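Transcriptional repressor, TetR family (Thermus thermophilus, PDB 3ANP) represses transcription, probably of fatty acid degradation genes, as a two-subunit TetR-family regulator that probably binds DNA and binds lauroyl-CoA. Local coordinates at residues A[87-90]-A[91-95]; A[137-141]-A[142-146]. All coordinates share one frame; numbering follows the deposited sequence.

Interaction 1: residues A[87-90]-A[91-95]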
ATOM      1  N   ARG A  87     -14.073  -2.396 -13.887  1.00 20.11           N
ATOM      2  CA  ARG A  87     -14.070  -0.935 -13.980  1.00 22.76           C
ATOM      3  C   ARG A  87     -15.168  -0.358 -13.100  1.00 21.46           C
ATOM      4  O   ARG A  87     -14.973   0.659 -12.435  1.00 21.86           O
ATOM      5  CB  ARG A  87     -14.316  -0.456 -15.420  1.00 25.30           C
ATOM      6  CG  ARG A  87     -13.200  -0.724 -16.407  1.00 36.41           C
ATOM      7  CD  ARG A  87     -13.308   0.241 -17.586  1.00 40.63           C
ATOM      8  NE  ARG A  87     -12.303  -0.023 -18.609  1.00 49.00           N
ATOM      9  CZ  ARG A  87     -12.372  -1.019 -19.489  1.00 52.32           C
ATOM     10  NH1 ARG A  87     -13.408  -1.848 -19.473  1.00 54.80           N
ATOM     11  NH2 ARG A  87     -11.406  -1.186 -20.384  1.00 52.96           N
ATOM     12  N   HIS A  88     -16.331  -1.001 -13.120  1.00 19.81           N
ATOM     13  CA  HIS A  88     -17.457  -0.548 -12.310  1.00 20.21           C
ATOM     14  C   HIS A  88     -17.119  -0.618 -10.821  1.00 18.53           C
ATOM     15  O   HIS A  88     -17.366   0.326 -10.062  1.00 17.49           O
ATOM     16  CB  HIS A  88     -18.683  -1.421 -12.581  1.00 20.97           C
ATOM     17  CG  HIS A  88     -19.840  -1.130 -11.681  1.00 24.80           C
ATOM     18  ND1 HIS A  88     -20.663  -0.038 -11.859  1.00 28.07           N
ATOM     19  CD2 HIS A  88     -20.301  -1.776 -10.583  1.00 23.69           C
ATOM     20  CE1 HIS A  88     -21.583  -0.026 -10.910  1.00 30.23           C
ATOM     21  NE2 HIS A  88     -21.384  -1.068 -10.123  1.00 25.81           N
ATOM     22  N   LEU A  89     -16.558  -1.747 -10.403  1.00 17.07           N
ATOM     23  CA  LEU A  89     -16.212  -1.929  -9.000  1.00 17.65           C
ATOM     24  C   LEU A  89     -15.306  -0.819  -8.487  1.00 20.98           C
ATOM     25  O   LEU A  89     -15.529  -0.271  -7.406  1.00 17.61           O
ATOM     26  CB  LEU A  89     -15.535  -3.285  -8.795  1.00 18.42           C
ATOM     27  CG  LEU A  89     -14.955  -3.573  -7.405  1.00 15.88           C
ATOM     28  CD1 LEU A  89     -16.036  -3.533  -6.351  1.00 18.54           C
ATOM     29  CD2 LEU A  89     -14.296  -4.942  -7.430  1.00 16.61           C
ATOM     30  N   PHE A  90     -14.288  -0.469  -9.263  1.00 18.98           N
ATOM     31  CA  PHE A  90     -13.370   0.557  -8.805  1.00 20.80           C
ATOM     32  C   PHE A  90     -13.993   1.932  -8.848  1.00 18.70           C
ATOM     33  O   PHE A  90     -13.694   2.772  -8.017  1.00 20.56           O
ATOM     34  CB  PHE A  90     -12.062   0.465  -9.590  1.00 20.51           C
ATOM     35  CG  PHE A  90     -11.264  -0.741  -9.213  1.00 24.44           C
ATOM     36  CD1 PHE A  90     -10.674  -0.824  -7.956  1.00 25.04           C
ATOM     37  CD2 PHE A  90     -11.198  -1.840 -10.054  1.00 27.85           C
ATOM     38  CE1 PHE A  90     -10.033  -1.990  -7.541  1.00 26.54           C
ATOM     39  CE2 PHE A  90     -10.561  -3.016  -9.649  1.00 29.40           C
ATOM     40  CZ  PHE A  90      -9.980  -3.089  -8.394  1.00 26.89           C
ATOM     41  N   ARG A  91     -14.893   2.139  -9.802  1.00 19.83           N
ATOM     42  CA  ARG A  91     -15.597   3.407  -9.901  1.00 20.78           C
ATOM     43  C   ARG A  91     -16.431   3.577  -8.614  1.00 19.67           C
ATOM     44  O   ARG A  91     -16.377   4.612  -7.947  1.00 18.91           O
ATOM     45  CB  ARG A  91     -16.505   3.384 -11.141  1.00 24.48           C
ATOM     46  CG  ARG A  91     -16.698   4.711 -11.848  1.00 32.56           C
ATOM     47  CD  ARG A  91     -16.792   4.484 -13.362  1.00 39.04           C
ATOM     48  NE  ARG A  91     -17.822   3.504 -13.726  1.00 42.89           N
ATOM     49  CZ  ARG A  91     -17.698   2.598 -14.695  1.00 42.44           C
ATOM     50  NH1 ARG A  91     -16.583   2.528 -15.414  1.00 43.55           N
ATOM     51  NH2 ARG A  91     -18.691   1.756 -14.948  1.00 42.20           N
ATOM     52  N   VAL A  92     -17.193   2.551  -8.254  1.00 18.34           N
ATOM     53  CA  VAL A  92     -18.021   2.629  -7.051  1.00 20.59           C
ATOM     54  C   VAL A  92     -17.157   2.670  -5.794  1.00 18.95           C
ATOM     55  O   VAL A  92     -17.506   3.319  -4.807  1.00 17.33           O
ATOM     56  CB  VAL A  92     -19.010   1.451  -6.995  1.00 21.88           C
ATOM     57  CG1 VAL A  92     -19.594   1.317  -5.594  1.00 29.37           C
ATOM     58  CG2 VAL A  92     -20.137   1.695  -8.019  1.00 22.29           C
ATOM     59  N   LEU A  93     -16.026   1.980  -5.827  1.00 18.77           N
ATOM     60  CA  LEU A  93     -15.119   2.001  -4.683  1.00 20.48           C
ATOM     61  C   LEU A  93     -14.609   3.427  -4.471  1.00 17.60           C
ATOM     62  O   LEU A  93     -14.559   3.915  -3.348  1.00 19.75           O
ATOM     63  CB  LEU A  93     -13.929   1.071  -4.929  1.00 22.20           C
ATOM     64  CG  LEU A  93     -14.008  -0.340  -4.352  1.00 20.69           C
ATOM     65  CD1 LEU A  93     -12.764  -1.133  -4.785  1.00 22.48           C
ATOM     66  CD2 LEU A  93     -14.088  -0.256  -2.830  1.00 21.72           C
ATOM     67  N   ALA A  94     -14.242   4.094  -5.559  1.00 15.61           N
ATOM     68  CA  ALA A  94     -13.734   5.463  -5.468  1.00 17.42           C
ATOM     69  C   ALA A  94     -14.820   6.389  -4.935  1.00 15.82           C
ATOM     70  O   ALA A  94     -14.589   7.212  -4.049  1.00 16.84           O
ATOM     71  CB  ALA A  94     -13.267   5.939  -6.829  1.00 15.30           C
ATOM     72  N   GLU A  95     -16.018   6.245  -5.481  1.00 17.50           N
ATOM     73  CA  GLU A  95     -17.130   7.074  -5.050  1.00 18.60           C
ATOM     74  C   GLU A  95     -17.466   6.817  -3.585  1.00 16.98           C
ATOM     75  O   GLU A  95     -17.617   7.749  -2.796  1.00 18.71           O
ATOM     76  CB  GLU A  95     -18.340   6.797  -5.953  1.00 17.74           C
ATOM     77  CG  GLU A  95     -18.085   7.196  -7.403  1.00 23.91           C
ATOM     78  CD  GLU A  95     -19.141   6.668  -8.383  1.00 29.06           C
ATOM     79  OE1 GLU A  95     -19.907   5.738  -8.030  1.00 32.15           O
ATOM     80  OE2 GLU A  95     -19.191   7.175  -9.519  1.00 32.18           O
TER
HETATM   81  O   HOH W   1     -20.169   2.636 -12.782  1.00 39.27           O
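Leu93 packs back against Phe90 and Leu89 on the buried side of one continuous helix. Its CD1 lies 3.8 Å from Phe90 CD1, an oblique approach to the ring, and 4.2 Å from Leu89 CG; Leu93 runs alongside each of the other two. Leu93 turns off its backbone with chi1 at -96°, well away from a staggered value, and its CB lies 3.2 Å from Leu89 O. Beneath these side chains the backbone forms the i to i+4 ladder of an alpha helix: Arg91 to Arg87, Val92 to His88, Leu93 to Leu89 and Ala94 to Phe90. The Val92 N to His88 O bond, at 2.9 Å, is the straightest rung, with an N-H...O angle of 171°. This is helix 82-99 of the ligand-binding part of the TetR fold, and the Leu93 side chain comes to about 5 Å from the bound dodecyl-CoA; Leu93 also touches Leu68 of helix 54-77, Leu128 of helix 128-142 and Tyr162 of helix 151-172. At the boundary against helix 54-77, where Val92 packs on Leu68 and His88 on Leu75, Val92 CG2 rests over one face of the His88 ring, 4.0 Å from the centroid, a CH-pi contact. The imidazole gets there with CG anti to the backbone N, while its NE2 bonds Glu71 of the same helix. The looser, solvent side belongs to exposed Arg91, which bends back at chi2 and chi3, laying one guanidinium face over Arg87 O and His88 CA, its plane 75° from that of the imidazole. The two groups meet through water: Arg91 NE donates to water 1 over 2.7 Å, and the same water hydrogen-bonds His88 ND1 at 2.9 Å. Arg87 directs its guanidinium elsewhere, to a salt bridge with Glu84.

Interaction 2: residues A[137-141]-A[142-146]; sequences KPLRE and QGVLR
Leu139 O and Arg140 O take the backbone N-H groups that end the helix: Gly143, with positive phi (85°), leaves the helical path in a Schellman motif. Val144 N reaches back to Leu139 O at 3.2 Å, and Gly143 N to Arg140 O at 3.0 Å, the latter from well above the carbonyl plane. Gln142 N still makes the last regular helical bond, to Pro138 O, and adds a weak one to Leu139 O. Water 2 extends the closure by donating to both Arg140 O and Leu145 O, bridging the last turn to the outgoing chain. The apolar seal typical of this motif is centred on Leu139. Val144 CG2 slants over Leu139 CD2 at 3.8 Å, while Leu145 CB approaches Leu139 CB and lies 3.7 Å from Arg140 CA. Gln142 runs alongside Leu139; with CG anti to the backbone N (chi1 -167°) and the chain extended beyond CG, its OE1 comes to 4.0 Å from Leu139 CD2. On the outer surface Lys137 NZ forms a 2.9 Å salt bridge with Glu141 OE2, the ammonium meeting OE2 from above the carboxylate plane. Arg146 leads outward to Asp148 and to Glu191 of the second subunit. Leu145 packs inward on Leu151 and Met154 of helix 151-172, and Leu139 and Pro138 rest on Pro82 at the start of helix 82-99.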
ATOM      1  N   LYS A 137     -11.765 -14.706 -12.508  1.00 20.26           N
ATOM      2  CA  LYS A 137     -12.046 -16.107 -12.830  1.00 21.59           C
ATOM      3  C   LYS A 137     -12.600 -16.352 -14.245  1.00 21.66           C
ATOM      4  O   LYS A 137     -12.043 -17.152 -15.008  1.00 23.26           O
ATOM      5  CB  LYS A 137     -12.997 -16.704 -11.781  1.00 25.14           C
ATOM      6  CG  LYS A 137     -13.299 -18.185 -11.964  1.00 29.00           C
ATOM      7  CD  LYS A 137     -13.951 -18.739 -10.692  1.00 33.90           C
ATOM      8  CE  LYS A 137     -14.184 -20.241 -10.769  1.00 41.85           C
ATOM      9  NZ  LYS A 137     -15.222 -20.607 -11.775  1.00 46.99           N
ATOM     10  N   PRO A 138     -13.710 -15.689 -14.605  1.00 21.07           N
ATOM     11  CA  PRO A 138     -14.316 -15.846 -15.930  1.00 23.48           C
ATOM     12  C   PRO A 138     -13.311 -15.497 -17.036  1.00 25.74           C
ATOM     13  O   PRO A 138     -13.350 -16.075 -18.128  1.00 23.94           O
ATOM     14  CB  PRO A 138     -15.481 -14.859 -15.904  1.00 23.83           C
ATOM     15  CG  PRO A 138     -15.797 -14.721 -14.472  1.00 27.86           C
ATOM     16  CD  PRO A 138     -14.460 -14.710 -13.803  1.00 23.22           C
ATOM     17  N   LEU A 139     -12.426 -14.537 -16.761  1.00 20.50           N
ATOM     18  CA  LEU A 139     -11.417 -14.159 -17.744  1.00 22.28           C
ATOM     19  C   LEU A 139     -10.431 -15.308 -17.933  1.00 24.75           C
ATOM     20  O   LEU A 139     -10.013 -15.597 -19.060  1.00 24.03           O
ATOM     21  CB  LEU A 139     -10.679 -12.884 -17.314  1.00 22.62           C
ATOM     22  CG  LEU A 139     -11.490 -11.575 -17.343  1.00 23.89           C
ATOM     23  CD1 LEU A 139     -10.653 -10.451 -16.759  1.00 25.23           C
ATOM     24  CD2 LEU A 139     -11.915 -11.229 -18.771  1.00 25.97           C
ATOM     25  N   ARG A 140     -10.059 -15.975 -16.838  1.00 22.37           N
ATOM     26  CA  ARG A 140      -9.127 -17.083 -16.957  1.00 27.86           C
ATOM     27  C   ARG A 140      -9.757 -18.222 -17.755  1.00 28.35           C
ATOM     28  O   ARG A 140      -9.094 -18.844 -18.582  1.00 29.07           O
ATOM     29  CB  ARG A 140      -8.695 -17.608 -15.587  1.00 28.65           C
ATOM     30  CG  ARG A 140      -7.679 -18.752 -15.701  1.00 34.51           C
ATOM     31  CD  ARG A 140      -7.267 -19.290 -14.349  1.00 36.81           C
ATOM     32  NE  ARG A 140      -8.426 -19.666 -13.547  1.00 44.74           N
ATOM     33  CZ  ARG A 140      -9.374 -20.515 -13.937  1.00 46.31           C
ATOM     34  NH1 ARG A 140      -9.311 -21.089 -15.133  1.00 48.49           N
ATOM     35  NH2 ARG A 140     -10.386 -20.795 -13.124  1.00 48.76           N
ATOM     36  N   GLU A 141     -11.037 -18.484 -17.511  1.00 26.63           N
ATOM     37  CA  GLU A 141     -11.748 -19.551 -18.216  1.00 30.12           C
ATOM     38  C   GLU A 141     -11.924 -19.173 -19.682  1.00 29.27           C
ATOM     39  O   GLU A 141     -12.044 -20.036 -20.541  1.00 32.81           O
ATOM     40  CB  GLU A 141     -13.126 -19.788 -17.589  1.00 30.88           C
ATOM     41  CG  GLU A 141     -13.101 -20.050 -16.090  1.00 33.77           C
ATOM     42  CD  GLU A 141     -14.499 -20.103 -15.490  1.00 38.86           C
ATOM     43  OE1 GLU A 141     -15.361 -19.295 -15.910  1.00 38.51           O
ATOM     44  OE2 GLU A 141     -14.733 -20.943 -14.596  1.00 40.17           O
ATOM     45  N   GLN A 142     -11.945 -17.874 -19.957  1.00 28.99           N
ATOM     46  CA  GLN A 142     -12.103 -17.375 -21.314  1.00 30.05           C
ATOM     47  C   GLN A 142     -10.779 -17.484 -22.073  1.00 28.64           C
ATOM     48  O   GLN A 142     -10.741 -17.313 -23.290  1.00 32.32           O
ATOM     49  CB  GLN A 142     -12.567 -15.918 -21.275  1.00 32.67           C
ATOM     50  CG  GLN A 142     -13.060 -15.366 -22.591  1.00 39.75           C
ATOM     51  CD  GLN A 142     -13.234 -13.853 -22.549  1.00 42.31           C
ATOM     52  OE1 GLN A 142     -13.774 -13.305 -21.587  1.00 39.87           O
ATOM     53  NE2 GLN A 142     -12.781 -13.175 -23.599  1.00 41.51           N
ATOM     54  N   GLY A 143      -9.698 -17.749 -21.350  1.00 27.04           N
ATOM     55  CA  GLY A 143      -8.393 -17.890 -21.981  1.00 25.68           C
ATOM     56  C   GLY A 143      -7.624 -16.600 -22.226  1.00 25.47           C
ATOM     57  O   GLY A 143      -6.595 -16.617 -22.903  1.00 25.12           O
ATOM     58  N   VAL A 144      -8.105 -15.483 -21.686  1.00 23.45           N
ATOM     59  CA  VAL A 144      -7.428 -14.207 -21.884  1.00 23.55           C
ATOM     60  C   VAL A 144      -6.629 -13.728 -20.670  1.00 24.32           C
ATOM     61  O   VAL A 144      -6.003 -12.668 -20.724  1.00 20.79           O
ATOM     62  CB  VAL A 144      -8.424 -13.096 -22.316  1.00 23.81           C
ATOM     63  CG1 VAL A 144      -9.111 -13.505 -23.613  1.00 26.79           C
ATOM     64  CG2 VAL A 144      -9.469 -12.851 -21.225  1.00 23.16           C
ATOM     65  N   LEU A 145      -6.625 -14.517 -19.594  1.00 21.85           N
ATOM     66  CA  LEU A 145      -5.885 -14.139 -18.389  1.00 21.67           C
ATOM     67  C   LEU A 145      -4.702 -15.077 -18.202  1.00 20.22           C
ATOM     68  O   LEU A 145      -4.834 -16.285 -18.390  1.00 23.09           O
ATOM     69  CB  LEU A 145      -6.789 -14.210 -17.146  1.00 22.32           C
ATOM     70  CG  LEU A 145      -6.342 -13.317 -15.979  1.00 20.87           C
ATOM     71  CD1 LEU A 145      -6.622 -11.862 -16.348  1.00 23.63           C
ATOM     72  CD2 LEU A 145      -7.085 -13.694 -14.678  1.00 21.54           C
ATOM     73  N   ARG A 146      -3.547 -14.540 -17.817  1.00 21.53           N
ATOM     74  CA  ARG A 146      -2.371 -15.397 -17.616  1.00 21.88           C
ATOM     75  C   ARG A 146      -2.635 -16.409 -16.497  1.00 22.53           C
ATOM     76  O   ARG A 146      -3.440 -16.160 -15.595  1.00 20.26           O
ATOM     77  CB  ARG A 146      -1.143 -14.551 -17.275  1.00 22.50           C
ATOM     78  CG  ARG A 146      -1.247 -13.800 -15.951  1.00 20.77           C
ATOM     79  CD  ARG A 146      -0.155 -12.757 -15.879  1.00 15.69           C
ATOM     80  NE  ARG A 146       1.161 -13.340 -16.076  1.00 22.77           N
ATOM     81  CZ  ARG A 146       2.219 -12.655 -16.484  1.00 19.33           C
ATOM     82  NH1 ARG A 146       2.107 -11.355 -16.734  1.00 21.14           N
ATOM     83  NH2 ARG A 146       3.386 -13.268 -16.654  1.00 23.06           N
TER
HETATM   84  O   HOH W   2      -6.292 -18.446 -19.014  1.00 47.95           O

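In the fold
Along the chain, helix 82-99 carries interaction 1 before helix 128-142 ends in interaction 2; the two contacts are in series and neither nests nor crosses. Each is local: the first spans successive turns of an uninterrupted helix, so it closes no loop, whereas the second turns the chain out of its helix into the loop leading to helix 151-172. Their centres are 22 Å apart and their nearest atoms about 9 Å, without touching. Helices 82-99 and 128-142 nevertheless pack on each other, and helix 151-172 is a neighbour shared by both contacts. Interaction 1 lies nearer the chain's centre, by the acyl-CoA; interaction 2 is peripheral, reaching the second subunit.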